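Local coordinates for protein BB_2cx5_001 (Thermus thermophilus, PDB 3RI0) that serves as a computationally designed epitope scaffold, built on an aminoacyl-tRNA editing domain fold to present a grafted linear HIV epitope as an immunogen, at residues I47-A52 / F62-K67; G58-L63 / P110-L115. The protein carries 6 engineered substitutions. All coordinates share one frame; numbering follows the deposited sequence.

Interaction 1: residues I47-A52 / F62-K67; sequences IVKSLA and FLVSGK. Engineered in segment 47-52: Ala-52 (natural residue Val).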
ATOM      1  N   ILE A  47      -6.095  -4.514  -6.108  1.00 19.37           N
ATOM      2  CA  ILE A  47      -5.810  -4.206  -4.716  1.00 19.23           C
ATOM      3  C   ILE A  47      -4.322  -3.908  -4.571  1.00 20.24           C
ATOM      4  O   ILE A  47      -3.479  -4.628  -5.112  1.00 20.04           O
ATOM      5  CB  ILE A  47      -6.167  -5.379  -3.777  1.00 19.57           C
ATOM      6  CG1 ILE A  47      -7.663  -5.703  -3.879  1.00 20.17           C
ATOM      7  CG2 ILE A  47      -5.788  -5.020  -2.329  1.00 20.60           C
ATOM      8  CD1 ILE A  47      -8.573  -4.585  -3.455  1.00 18.47           C
ATOM      9  N   VAL A  48      -4.009  -2.849  -3.835  1.00 18.72           N
ATOM     10  CA  VAL A  48      -2.637  -2.449  -3.619  1.00 17.29           C
ATOM     11  C   VAL A  48      -2.161  -2.844  -2.229  1.00 18.51           C
ATOM     12  O   VAL A  48      -2.732  -2.413  -1.226  1.00 19.61           O
ATOM     13  CB  VAL A  48      -2.480  -0.922  -3.743  1.00 19.09           C
ATOM     14  CG1 VAL A  48      -0.996  -0.550  -3.701  1.00 16.96           C
ATOM     15  CG2 VAL A  48      -3.143  -0.426  -5.037  1.00 19.66           C
ATOM     16  N   LYS A  49      -1.115  -3.660  -2.175  1.00 16.05           N
ATOM     17  CA  LYS A  49      -0.519  -4.085  -0.903  1.00 15.66           C
ATOM     18  C   LYS A  49       0.684  -3.178  -0.627  1.00 15.68           C
ATOM     19  O   LYS A  49       1.575  -3.047  -1.468  1.00 16.26           O
ATOM     20  CB  LYS A  49      -0.047  -5.536  -0.995  1.00 15.04           C
ATOM     21  CG  LYS A  49      -1.180  -6.545  -1.203  1.00 17.70           C
ATOM     22  CD  LYS A  49      -0.656  -7.966  -1.363  1.00 19.17           C
ATOM     23  CE  LYS A  49       0.360  -8.062  -2.508  1.00 21.30           C
ATOM     24  NZ  LYS A  49       0.810  -9.464  -2.728  1.00 23.96           N
ATOM     25  N   SER A  50       0.704  -2.541   0.539  1.00 16.27           N
ATOM     26  CA  SER A  50       1.802  -1.649   0.906  1.00 16.96           C
ATOM     27  C   SER A  50       2.776  -2.394   1.810  1.00 18.97           C
ATOM     28  O   SER A  50       2.626  -2.395   3.044  1.00 17.89           O
ATOM     29  CB  SER A  50       1.256  -0.411   1.623  1.00 16.77           C
ATOM     30  OG  SER A  50       0.366   0.311   0.788  1.00 13.75           O
ATOM     31  N   LEU A  51       3.773  -3.021   1.184  1.00 18.95           N
ATOM     32  CA  LEU A  51       4.777  -3.815   1.886  1.00 20.19           C
ATOM     33  C   LEU A  51       6.034  -3.038   2.298  1.00 21.12           C
ATOM     34  O   LEU A  51       6.728  -2.461   1.461  1.00 21.60           O
ATOM     35  CB  LEU A  51       5.166  -5.019   1.015  1.00 19.31           C
ATOM     36  CG  LEU A  51       4.006  -5.855   0.461  1.00 20.35           C
ATOM     37  CD1 LEU A  51       4.518  -6.945  -0.457  1.00 18.01           C
ATOM     38  CD2 LEU A  51       3.228  -6.463   1.615  1.00 19.19           C
ATOM     39  N   ALA A  52       6.339  -3.046   3.592  1.00 22.01           N
ATOM     40  CA  ALA A  52       7.512  -2.346   4.103  1.00 22.66           C
ATOM     41  C   ALA A  52       8.651  -3.304   4.489  1.00 23.08           C
ATOM     42  O   ALA A  52       8.421  -4.302   5.175  1.00 22.44           O
ATOM     43  CB  ALA A  52       7.120  -1.504   5.292  1.00 19.94           C
ATOM     44  N   PHE A  62       7.027  -0.863  -0.789  1.00 17.48           N
ATOM     45  CA  PHE A  62       6.726  -1.509  -2.060  1.00 16.76           C
ATOM     46  C   PHE A  62       5.227  -1.715  -2.233  1.00 17.81           C
ATOM     47  O   PHE A  62       4.579  -2.373  -1.430  1.00 18.32           O
ATOM     48  CB  PHE A  62       7.460  -2.842  -2.169  1.00 15.04           C
ATOM     49  CG  PHE A  62       8.957  -2.702  -2.183  1.00 14.55           C
ATOM     50  CD1 PHE A  62       9.677  -2.701  -0.991  1.00 14.97           C
ATOM     51  CD2 PHE A  62       9.647  -2.562  -3.385  1.00 14.32           C
ATOM     52  CE1 PHE A  62      11.075  -2.561  -0.990  1.00 15.43           C
ATOM     53  CE2 PHE A  62      11.048  -2.417  -3.402  1.00 16.64           C
ATOM     54  CZ  PHE A  62      11.758  -2.422  -2.199  1.00 15.81           C
ATOM     55  N   LEU A  63       4.686  -1.134  -3.296  1.00 17.60           N
ATOM     56  CA  LEU A  63       3.261  -1.227  -3.594  1.00 18.71           C
ATOM     57  C   LEU A  63       3.103  -2.329  -4.650  1.00 20.77           C
ATOM     58  O   LEU A  63       3.512  -2.162  -5.806  1.00 20.17           O
ATOM     59  CB  LEU A  63       2.776   0.123  -4.113  1.00 17.85           C
ATOM     60  CG  LEU A  63       3.248   1.250  -3.191  1.00 17.71           C
ATOM     61  CD1 LEU A  63       2.952   2.597  -3.815  1.00 18.72           C
ATOM     62  CD2 LEU A  63       2.569   1.121  -1.835  1.00 18.83           C
ATOM     63  N   VAL A  64       2.510  -3.447  -4.241  1.00 20.69           N
ATOM     64  CA  VAL A  64       2.360  -4.603  -5.116  1.00 21.37           C
ATOM     65  C   VAL A  64       0.927  -4.934  -5.478  1.00 22.37           C
ATOM     66  O   VAL A  64       0.018  -4.817  -4.656  1.00 23.62           O
ATOM     67  CB  VAL A  64       2.980  -5.862  -4.447  1.00 20.48           C
ATOM     68  CG1 VAL A  64       2.752  -7.094  -5.316  1.00 19.36           C
ATOM     69  CG2 VAL A  64       4.461  -5.636  -4.207  1.00 20.64           C
ATOM     70  N   SER A  65       0.726  -5.354  -6.720  1.00 21.90           N
ATOM     71  CA  SER A  65      -0.598  -5.741  -7.171  1.00 22.43           C
ATOM     72  C   SER A  65      -1.075  -6.877  -6.269  1.00 22.99           C
ATOM     73  O   SER A  65      -0.279  -7.687  -5.803  1.00 23.40           O
ATOM     74  CB  SER A  65      -0.547  -6.221  -8.620  1.00 21.86           C
ATOM     75  OG  SER A  65      -1.799  -6.756  -9.016  1.00 22.66           O
ATOM     76  N   GLY A  66      -2.374  -6.935  -6.016  1.00 22.88           N
ATOM     77  CA  GLY A  66      -2.895  -8.002  -5.186  1.00 23.51           C
ATOM     78  C   GLY A  66      -2.727  -9.376  -5.825  1.00 23.77           C
ATOM     79  O   GLY A  66      -2.779 -10.388  -5.141  1.00 24.84           O
ATOM     80  N   LYS A  67      -2.496  -9.421  -7.131  1.00 24.92           N
ATOM     81  CA  LYS A  67      -2.343 -10.704  -7.820  1.00 26.60           C
ATOM     82  C   LYS A  67      -0.879 -11.106  -8.010  1.00 27.17           C
ATOM     83  O   LYS A  67      -0.586 -12.028  -8.783  1.00 27.78           O
ATOM     84  CB  LYS A  67      -2.999 -10.647  -9.197  1.00 25.69           C
ATOM     85  CG  LYS A  67      -2.121  -9.937 -10.209  1.00 27.05           C
ATOM     86  CD  LYS A  67      -2.800  -9.722 -11.544  1.00 27.84           C
ATOM     87  CE  LYS A  67      -1.956  -8.789 -12.384  1.00 28.91           C
ATOM     88  NZ  LYS A  67      -2.630  -8.349 -13.625  1.00 29.34           N
TER
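Lys-49 and Val-64 face each other in the middle of a beta hairpin, where strands 47-54 and 59-65 run antiparallel within the mixed sheet of the aminoacyl-tRNA editing domain. They form a hydrogen-bonded pair: Lys-49 N gives to Val-64 O at 3.0 Å in a nearly straight bond, and Val-64 N returns one to Lys-49 O. The side chain of Lys-49 can be followed outward from there. Its CB lies 3.7 Å from Val-64 O, and CG is still close to that oxygen. The chain then bends, chi3 of -56° bringing CE across the strand to 3.4 Å from Ser-65 O and also against Val-64 CG1. Beyond it NZ, the tip, is hydrogen-bonded to Asn-68 O, just past the hairpin strand. The end of the lysine chain thus crosses the valine, CE against Val-64 CG1, while its charge is met by a backbone carbonyl. On the same face Leu-51 CD1 packs against Val-64 CG2 at 4.0 Å, and Leu-51 is joined to Phe-62 by a second reciprocal pair of backbone bonds.

The other face carries Val-48, Ser-50, Leu-63 and Ser-65, in non-hydrogen-bonded pairs. Here Val-48 CG1, anti to its backbone N (chi1 -172°), reaches Leu-63 CB at 3.9 Å. Where the strand gives way to a turn, Ser-65 OG is held by Gly-45 O, and Gly-66 N makes a weak, bent bond to Ile-47 O. Back on the Leu-63 side, the methyl CD2 of Leu-63 sits 3.5 Å from Ser-50 OG.

Interaction 2: residues G58-L63 / P110-L115; sequences GAYLFL and PLPAYL
Tyr-114 lies beside Phe-62, both side chains pointing the same way from neighbouring parallel strands. The ring planes are only 19° apart, but the rings are slid so far, with centroids 5.3 Å from each other, that they barely overlap. The touching is done at one side, Phe-62 CE2 coming to 3.7 Å from Tyr-114 CD1. Leu-61 O sits at the edge of the tyrosine ring, close to CD1, and Tyr-60 CD2 comes to the same rim further out, near CE1. With CG beside its own backbone N (chi1 -58°), the Tyr-114 ring starts out in the direction that lets it run alongside the phenylalanine.

On the opposite face of the sheet, Leu-61 CB meets Ala-113 CB at 3.9 Å, and Leu-63 CD1 meets Leu-115 CD1 at 4.0 Å. Before strand 113-116 begins, Leu-111 CD2 packs on Ala-59 CB at 3.6 Å, and Pro-112 lays its CD close to Ala-59 O.

Behind these contacts the backbone sets the register. Leu-61 N gives to Pro-112 O, Tyr-114 N to Leu-61 O, and Leu-63 N to Tyr-114 O at 2.9 Å, each donor approaching nearly along the C=O axis. Leu-61 thus uses both its N and its O on the partner segment. Further out, helix 72-79 covers the aromatic face, Ala-75 touching Phe-62 and Leu-78 touching Tyr-114, while helix 140-147 packs on Leu-63 and Leu-115 from the other.

Between the side chains the contact is wholly apolar, mainly aromatic on one face and aliphatic on the other; its directional bonds are all backbone to backbone, so the register probably rests on the main chain, with carbon packing adding to it on both faces.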
ATOM      1  N   GLY A  58      18.153   2.087   5.092  1.00 39.07           N
ATOM      2  CA  GLY A  58      16.959   2.519   5.795  1.00 34.55           C
ATOM      3  C   GLY A  58      15.789   1.618   5.415  1.00 30.67           C
ATOM      4  O   GLY A  58      15.999   0.493   4.978  1.00 30.99           O
ATOM      5  N   ALA A  59      14.560   2.096   5.588  1.00 27.24           N
ATOM      6  CA  ALA A  59      13.380   1.304   5.235  1.00 24.31           C
ATOM      7  C   ALA A  59      12.778   1.746   3.890  1.00 22.18           C
ATOM      8  O   ALA A  59      12.877   2.915   3.521  1.00 20.40           O
ATOM      9  CB  ALA A  59      12.346   1.423   6.323  1.00 23.25           C
ATOM     10  N   TYR A  60      12.169   0.814   3.161  1.00 20.44           N
ATOM     11  CA  TYR A  60      11.555   1.154   1.873  1.00 19.83           C
ATOM     12  C   TYR A  60      10.120   0.641   1.763  1.00 18.69           C
ATOM     13  O   TYR A  60       9.721  -0.293   2.474  1.00 17.00           O
ATOM     14  CB  TYR A  60      12.369   0.593   0.708  1.00 22.54           C
ATOM     15  CG  TYR A  60      13.854   0.757   0.864  1.00 27.90           C
ATOM     16  CD1 TYR A  60      14.582  -0.103   1.688  1.00 29.93           C
ATOM     17  CD2 TYR A  60      14.542   1.774   0.201  1.00 29.35           C
ATOM     18  CE1 TYR A  60      15.951   0.041   1.850  1.00 30.68           C
ATOM     19  CE2 TYR A  60      15.920   1.928   0.359  1.00 33.01           C
ATOM     20  CZ  TYR A  60      16.614   1.053   1.186  1.00 33.01           C
ATOM     21  OH  TYR A  60      17.972   1.192   1.344  1.00 37.57           O
ATOM     22  N   LEU A  61       9.366   1.232   0.837  1.00 17.36           N
ATOM     23  CA  LEU A  61       7.972   0.866   0.639  1.00 17.46           C
ATOM     24  C   LEU A  61       7.739   0.259  -0.746  1.00 18.13           C
ATOM     25  O   LEU A  61       8.189   0.801  -1.759  1.00 18.73           O
ATOM     26  CB  LEU A  61       7.090   2.109   0.803  1.00 14.82           C
ATOM     27  CG  LEU A  61       5.650   2.001   1.322  1.00 17.11           C
ATOM     28  CD1 LEU A  61       4.769   2.842   0.434  1.00 16.72           C
ATOM     29  CD2 LEU A  61       5.154   0.565   1.361  1.00 15.51           C
ATOM     30  N   PHE A  62       7.027  -0.863  -0.789  1.00 17.48           N
ATOM     31  CA  PHE A  62       6.726  -1.509  -2.060  1.00 16.76           C
ATOM     32  C   PHE A  62       5.227  -1.715  -2.233  1.00 17.81           C
ATOM     33  O   PHE A  62       4.579  -2.373  -1.430  1.00 18.32           O
ATOM     34  CB  PHE A  62       7.460  -2.842  -2.169  1.00 15.04           C
ATOM     35  CG  PHE A  62       8.957  -2.702  -2.183  1.00 14.55           C
ATOM     36  CD1 PHE A  62       9.677  -2.701  -0.991  1.00 14.97           C
ATOM     37  CD2 PHE A  62       9.647  -2.562  -3.385  1.00 14.32           C
ATOM     38  CE1 PHE A  62      11.075  -2.561  -0.990  1.00 15.43           C
ATOM     39  CE2 PHE A  62      11.048  -2.417  -3.402  1.00 16.64           C
ATOM     40  CZ  PHE A  62      11.758  -2.422  -2.199  1.00 15.81           C
ATOM     41  N   LEU A  63       4.686  -1.134  -3.296  1.00 17.60           N
ATOM     42  CA  LEU A  63       3.261  -1.227  -3.594  1.00 18.71           C
ATOM     43  C   LEU A  63       3.103  -2.329  -4.650  1.00 20.77           C
ATOM     44  O   LEU A  63       3.512  -2.162  -5.806  1.00 20.17           O
ATOM     45  CB  LEU A  63       2.776   0.123  -4.113  1.00 17.85           C
ATOM     46  CG  LEU A  63       3.248   1.250  -3.191  1.00 17.71           C
ATOM     47  CD1 LEU A  63       2.952   2.597  -3.815  1.00 18.72           C
ATOM     48  CD2 LEU A  63       2.569   1.121  -1.835  1.00 18.83           C
ATOM     49  N   PRO A 110       8.330   8.994   6.376  1.00 19.43           N
ATOM     50  CA  PRO A 110       8.139   8.957   4.920  1.00 20.07           C
ATOM     51  C   PRO A 110       9.163   7.976   4.351  1.00 19.40           C
ATOM     52  O   PRO A 110      10.346   8.046   4.684  1.00 20.87           O
ATOM     53  CB  PRO A 110       8.394  10.400   4.504  1.00 20.13           C
ATOM     54  CG  PRO A 110       9.406  10.864   5.528  1.00 22.00           C
ATOM     55  CD  PRO A 110       8.821  10.313   6.811  1.00 20.56           C
ATOM     56  N   LEU A 111       8.708   7.066   3.495  1.00 18.53           N
ATOM     57  CA  LEU A 111       9.589   6.040   2.942  1.00 18.20           C
ATOM     58  C   LEU A 111       9.764   6.098   1.425  1.00 19.57           C
ATOM     59  O   LEU A 111       8.813   6.405   0.687  1.00 19.29           O
ATOM     60  CB  LEU A 111       9.049   4.640   3.306  1.00 18.69           C
ATOM     61  CG  LEU A 111       8.785   4.235   4.768  1.00 19.75           C
ATOM     62  CD1 LEU A 111       8.008   2.916   4.804  1.00 18.28           C
ATOM     63  CD2 LEU A 111      10.092   4.085   5.527  1.00 16.84           C
ATOM     64  N   PRO A 112      10.991   5.819   0.940  1.00 18.58           N
ATOM     65  CA  PRO A 112      11.231   5.831  -0.508  1.00 17.44           C
ATOM     66  C   PRO A 112      10.273   4.744  -1.013  1.00 17.93           C
ATOM     67  O   PRO A 112      10.125   3.725  -0.338  1.00 15.34           O
ATOM     68  CB  PRO A 112      12.683   5.392  -0.629  1.00 18.17           C
ATOM     69  CG  PRO A 112      13.298   5.827   0.689  1.00 20.49           C
ATOM     70  CD  PRO A 112      12.216   5.506   1.692  1.00 17.90           C
ATOM     71  N   ALA A 113       9.624   4.938  -2.164  1.00 16.33           N
ATOM     72  CA  ALA A 113       8.688   3.921  -2.625  1.00 17.77           C
ATOM     73  C   ALA A 113       8.828   3.427  -4.058  1.00 19.74           C
ATOM     74  O   ALA A 113       9.392   4.104  -4.922  1.00 19.13           O
ATOM     75  CB  ALA A 113       7.265   4.397  -2.394  1.00 15.21           C
ATOM     76  N   TYR A 114       8.291   2.230  -4.293  1.00 19.99           N
ATOM     77  CA  TYR A 114       8.305   1.602  -5.608  1.00 20.45           C
ATOM     78  C   TYR A 114       6.923   1.054  -5.936  1.00 20.89           C
ATOM     79  O   TYR A 114       6.202   0.588  -5.052  1.00 21.86           O
ATOM     80  CB  TYR A 114       9.359   0.505  -5.646  1.00 23.24           C
ATOM     81  CG  TYR A 114      10.727   1.051  -5.323  1.00 26.96           C
ATOM     82  CD1 TYR A 114      11.118   1.266  -4.000  1.00 28.05           C
ATOM     83  CD2 TYR A 114      11.603   1.422  -6.337  1.00 27.86           C
ATOM     84  CE1 TYR A 114      12.354   1.835  -3.696  1.00 29.25           C
ATOM     85  CE2 TYR A 114      12.834   1.993  -6.045  1.00 29.62           C
ATOM     86  CZ  TYR A 114      13.205   2.200  -4.727  1.00 30.37           C
ATOM     87  OH  TYR A 114      14.429   2.758  -4.448  1.00 31.36           O
ATOM     88  N   LEU A 115       6.554   1.110  -7.212  1.00 20.36           N
ATOM     89  CA  LEU A 115       5.235   0.665  -7.650  1.00 19.93           C
ATOM     90  C   LEU A 115       5.243  -0.417  -8.723  1.00 19.90           C
ATOM     91  O   LEU A 115       5.729  -0.207  -9.836  1.00 18.39           O
ATOM     92  CB  LEU A 115       4.438   1.872  -8.160  1.00 20.01           C
ATOM     93  CG  LEU A 115       3.013   1.651  -8.687  1.00 21.43           C
ATOM     94  CD1 LEU A 115       2.015   2.036  -7.629  1.00 21.82           C
ATOM     95  CD2 LEU A 115       2.773   2.506  -9.914  1.00 23.48           C
TER

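Overall arrangement
Interactions 1 and 2 lie side by side in one mixed sheet, their centres about 11 Å apart. Both use strand 59-65, which pairs antiparallel with 47-54 on one edge and parallel with 113-116 on the other; Phe-62 and Leu-63 belong to both contacts. Along the chain, the hairpin of interaction 1 comes first, and strand 113-116 joins after an excursion that includes helices 72-79 and 88-95. The two contacts also touch directly, Leu-61 CD2 lying 3.4 Å from Leu-51 O. Strand 59-65 therefore ties a local hairpin to a later part of the chain, inside the editing-domain framework used here as a scaffold.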